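Local coordinates for Lmo0651 protein (Listeria monocytogenes serovar 1/2a, PDB 6EP3) that controls expression of the Listeria Agr system and mediates virulence, probably as a DNA-binding transcription factor of the GntR family, at residues 178-189 against 201-209. Residues are numbered along the deposited sequence; the frame is centred on the assembly and turned at random.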
# COMPACT_ATOMS: atom_id res chain seq x y z
N TRP B 178 -27.21 9.24 -6.89
CA TRP B 178 -26.34 9.55 -8.02
C TRP B 178 -25.17 8.58 -8.10
O TRP B 178 -24.83 8.10 -9.19
CB TRP B 178 -25.85 10.99 -7.92
CG TRP B 178 -25.01 11.41 -9.08
CD1 TRP B 178 -25.45 11.99 -10.23
CD2 TRP B 178 -23.59 11.30 -9.19
NE1 TRP B 178 -24.39 12.24 -11.07
CE2 TRP B 178 -23.23 11.82 -10.45
CE3 TRP B 178 -22.59 10.80 -8.36
CZ2 TRP B 178 -21.91 11.87 -10.89
CZ3 TRP B 178 -21.28 10.85 -8.80
CH2 TRP B 178 -20.95 11.37 -10.06
N THR B 179 -24.56 8.26 -6.96
CA THR B 179 -23.46 7.31 -6.95
C THR B 179 -23.92 5.92 -7.37
O THR B 179 -23.21 5.22 -8.10
CB THR B 179 -22.80 7.27 -5.57
OG1 THR B 179 -22.49 8.61 -5.16
CG2 THR B 179 -21.54 6.44 -5.59
N ASN B 180 -25.11 5.51 -6.93
CA ASN B 180 -25.65 4.22 -7.35
C ASN B 180 -25.89 4.19 -8.86
O ASN B 180 -25.58 3.20 -9.53
CB ASN B 180 -26.94 3.91 -6.60
CG ASN B 180 -26.73 3.75 -5.10
OD1 ASN B 180 -25.60 3.69 -4.62
ND2 ASN B 180 -27.83 3.66 -4.36
N LYS B 181 -26.46 5.28 -9.40
CA LYS B 181 -26.68 5.36 -10.84
C LYS B 181 -25.37 5.30 -11.61
O LYS B 181 -25.28 4.64 -12.65
CB LYS B 181 -27.45 6.64 -11.18
CG LYS B 181 -27.47 6.96 -12.68
CD LYS B 181 -28.35 8.17 -12.98
CE LYS B 181 -27.69 9.47 -12.51
NZ LYS B 181 -28.60 10.64 -12.68
N LYS B 182 -24.34 5.99 -11.10
CA LYS B 182 -23.04 5.96 -11.77
C LYS B 182 -22.44 4.56 -11.73
O LYS B 182 -21.86 4.09 -12.72
CB LYS B 182 -22.10 6.96 -11.11
CG LYS B 182 -22.23 8.37 -11.65
CD LYS B 182 -21.67 8.47 -13.06
CE LYS B 182 -22.03 9.79 -13.72
NZ LYS B 182 -23.51 9.92 -13.91
N SER B 183 -22.57 3.87 -10.59
CA SER B 183 -22.06 2.51 -10.49
C SER B 183 -22.77 1.58 -11.47
O SER B 183 -22.13 0.75 -12.13
CB SER B 183 -22.24 2.00 -9.06
OG SER B 183 -21.77 2.96 -8.13
N ASN B 184 -24.09 1.73 -11.59
CA ASN B 184 -24.83 0.92 -12.55
C ASN B 184 -24.43 1.25 -13.99
O ASN B 184 -24.34 0.35 -14.83
CB ASN B 184 -26.33 1.10 -12.36
CG ASN B 184 -27.13 0.30 -13.36
OD1 ASN B 184 -27.25 -0.92 -13.25
ND2 ASN B 184 -27.67 0.98 -14.36
N GLN B 185 -24.21 2.53 -14.28
CA GLN B 185 -23.76 2.92 -15.61
C GLN B 185 -22.40 2.30 -15.93
O GLN B 185 -22.17 1.84 -17.06
CB GLN B 185 -23.67 4.44 -15.70
CG GLN B 185 -24.90 5.13 -16.23
CD GLN B 185 -24.81 6.65 -16.12
OE1 GLN B 185 -23.72 7.22 -16.13
NE2 GLN B 185 -25.96 7.30 -16.00
N ILE B 186 -21.50 2.29 -14.96
CA ILE B 186 -20.19 1.68 -15.15
C ILE B 186 -20.34 0.19 -15.43
O ILE B 186 -19.73 -0.35 -16.36
CB ILE B 186 -19.29 1.95 -13.93
CG1 ILE B 186 -18.86 3.42 -13.90
CG2 ILE B 186 -18.07 1.04 -13.95
CD1 ILE B 186 -18.51 3.93 -12.52
N TYR B 187 -21.16 -0.49 -14.63
CA TYR B 187 -21.41 -1.91 -14.86
C TYR B 187 -21.95 -2.15 -16.26
O TYR B 187 -21.52 -3.08 -16.96
CB TYR B 187 -22.39 -2.46 -13.82
CG TYR B 187 -23.04 -3.75 -14.27
CD1 TYR B 187 -22.36 -4.96 -14.16
CD2 TYR B 187 -24.31 -3.76 -14.84
CE1 TYR B 187 -22.93 -6.14 -14.58
CE2 TYR B 187 -24.89 -4.94 -15.27
CZ TYR B 187 -24.19 -6.13 -15.14
OH TYR B 187 -24.76 -7.31 -15.56
N GLU B 188 -22.92 -1.34 -16.69
CA GLU B 188 -23.56 -1.55 -17.98
C GLU B 188 -22.59 -1.30 -19.13
O GLU B 188 -22.56 -2.06 -20.10
CB GLU B 188 -24.79 -0.66 -18.11
CG GLU B 188 -26.02 -1.21 -17.41
CD GLU B 188 -27.24 -0.31 -17.57
OE1 GLU B 188 -27.24 0.54 -18.48
OE2 GLU B 188 -28.19 -0.47 -16.78
N LEU B 189 -21.79 -0.23 -19.03
CA LEU B 189 -20.82 0.03 -20.08
C LEU B 189 -19.79 -1.08 -20.16
O LEU B 189 -19.44 -1.54 -21.26
CB LEU B 189 -20.15 1.38 -19.86
CG LEU B 189 -21.08 2.58 -20.00
CD1 LEU B 189 -20.41 3.84 -19.49
CD2 LEU B 189 -21.53 2.76 -21.45
N THR B 201 -16.73 7.45 -17.34
CA THR B 201 -17.75 7.48 -16.30
C THR B 201 -17.12 7.35 -14.91
O THR B 201 -17.54 8.02 -13.97
CB THR B 201 -18.78 6.38 -16.53
OG1 THR B 201 -19.25 6.43 -17.88
CG2 THR B 201 -19.95 6.55 -15.58
N ILE B 202 -16.13 6.46 -14.78
CA ILE B 202 -15.40 6.33 -13.53
C ILE B 202 -14.75 7.65 -13.16
O ILE B 202 -14.81 8.10 -12.00
CB ILE B 202 -14.34 5.22 -13.65
CG1 ILE B 202 -15.00 3.85 -13.84
CG2 ILE B 202 -13.42 5.21 -12.44
CD1 ILE B 202 -14.02 2.76 -14.20
N LYS B 203 -14.12 8.29 -14.14
CA LYS B 203 -13.46 9.57 -13.90
C LYS B 203 -14.46 10.63 -13.46
O LYS B 203 -14.19 11.40 -12.54
CB LYS B 203 -12.71 10.01 -15.16
CG LYS B 203 -12.17 11.42 -15.12
CD LYS B 203 -11.27 11.70 -16.31
CE LYS B 203 -10.67 13.10 -16.23
NZ LYS B 203 -9.78 13.39 -17.39
N SER B 204 -15.63 10.66 -14.11
CA SER B 204 -16.67 11.62 -13.73
C SER B 204 -17.17 11.36 -12.31
O SER B 204 -17.38 12.31 -11.54
CB SER B 204 -17.83 11.54 -14.72
OG SER B 204 -18.96 12.23 -14.24
N MET B 205 -17.38 10.09 -11.97
CA MET B 205 -17.79 9.73 -10.61
C MET B 205 -16.80 10.25 -9.59
O MET B 205 -17.18 10.89 -8.60
CB MET B 205 -17.92 8.21 -10.50
CG MET B 205 -18.52 7.72 -9.19
SD MET B 205 -18.50 5.92 -9.02
CE MET B 205 -16.73 5.62 -8.99
N PHE B 206 -15.51 9.99 -9.82
CA PHE B 206 -14.49 10.42 -8.86
C PHE B 206 -14.40 11.94 -8.80
O PHE B 206 -14.21 12.50 -7.72
CB PHE B 206 -13.14 9.80 -9.22
CG PHE B 206 -12.95 8.41 -8.67
CD1 PHE B 206 -12.55 8.22 -7.36
CD2 PHE B 206 -13.21 7.30 -9.46
CE1 PHE B 206 -12.38 6.94 -6.86
CE2 PHE B 206 -13.05 6.02 -8.96
CZ PHE B 206 -12.63 5.84 -7.65
N ALA B 207 -14.55 12.62 -9.94
CA ALA B 207 -14.48 14.08 -9.93
C ALA B 207 -15.63 14.68 -9.13
O ALA B 207 -15.43 15.61 -8.35
CB ALA B 207 -14.50 14.61 -11.37
N GLU B 208 -16.84 14.14 -9.31
CA GLU B 208 -17.97 14.66 -8.56
C GLU B 208 -17.82 14.36 -7.07
O GLU B 208 -18.14 15.21 -6.23
CB GLU B 208 -19.28 14.08 -9.11
CG GLU B 208 -20.52 14.53 -8.35
CD GLU B 208 -20.70 16.04 -8.38
OE1 GLU B 208 -20.32 16.67 -9.39
OE2 GLU B 208 -21.22 16.59 -7.38
N LEU B 209 -17.31 13.18 -6.72
CA LEU B 209 -17.13 12.90 -5.30
C LEU B 209 -16.01 13.73 -4.69
O LEU B 209 -16.07 14.07 -3.51
CB LEU B 209 -16.89 11.41 -5.08
CG LEU B 209 -18.05 10.50 -5.49
CD1 LEU B 209 -17.64 9.04 -5.49
CD2 LEU B 209 -19.23 10.73 -4.55
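The carbonyl oxygen of T179, a residue whose side chain meets L209 across the contact, is gripped twice by S183: its OG lies 2.7 Å from T179 O, and its backbone N donates to the same oxygen from the opposite face of the carbonyl plane. S183 thereby folds its hydroxyl back, which gives this buried group a partner within its own helix. The setting is an antiparallel helical hairpin in the FCD domain, the all-helical C-terminal part of this GntR-family regulator. The segment axes come within 9.9 Å at 164°; within these segments the two helices meet through side-chain packing, with no hydrogen bond between them. Helices 107-123 and 126-142 cover the S183 side, while I202 also packs on helix 77-101.

At one end, W178 carries its indole CG opposite the backbone N (chi1 -177°), which sends the six-membered ring out to the second helix. There K182 CG of its own helix lies over one face and E208 CG of the other helix over the opposite face, both offset toward the rim, the latter a CH-pi contact 3.9 Å from the ring centroid. The far corner of the indole, W178 CH2, comes 3.3 Å from E208 CB and also meets M205 CA at the ring edge. The carboxylate of E208 turns away, E208 OE2 bonding instead to Q212 NE2.

Farther along, the I186 side chain crosses those of I202 and M205 at about a right angle, its CD1 lying 3.8 Å from I202 CG1 and 4.0 Å from M205 SD. T201 completes the interface as a knob among K182, Q185, I186 and L189. Its methyl does the filling, with T201 CG2 3.6 Å from K182 CD, whereas T201 OG1 is hydrogen-bonded to L197 O and rests 3.3 Å from the methyl L189 CD1.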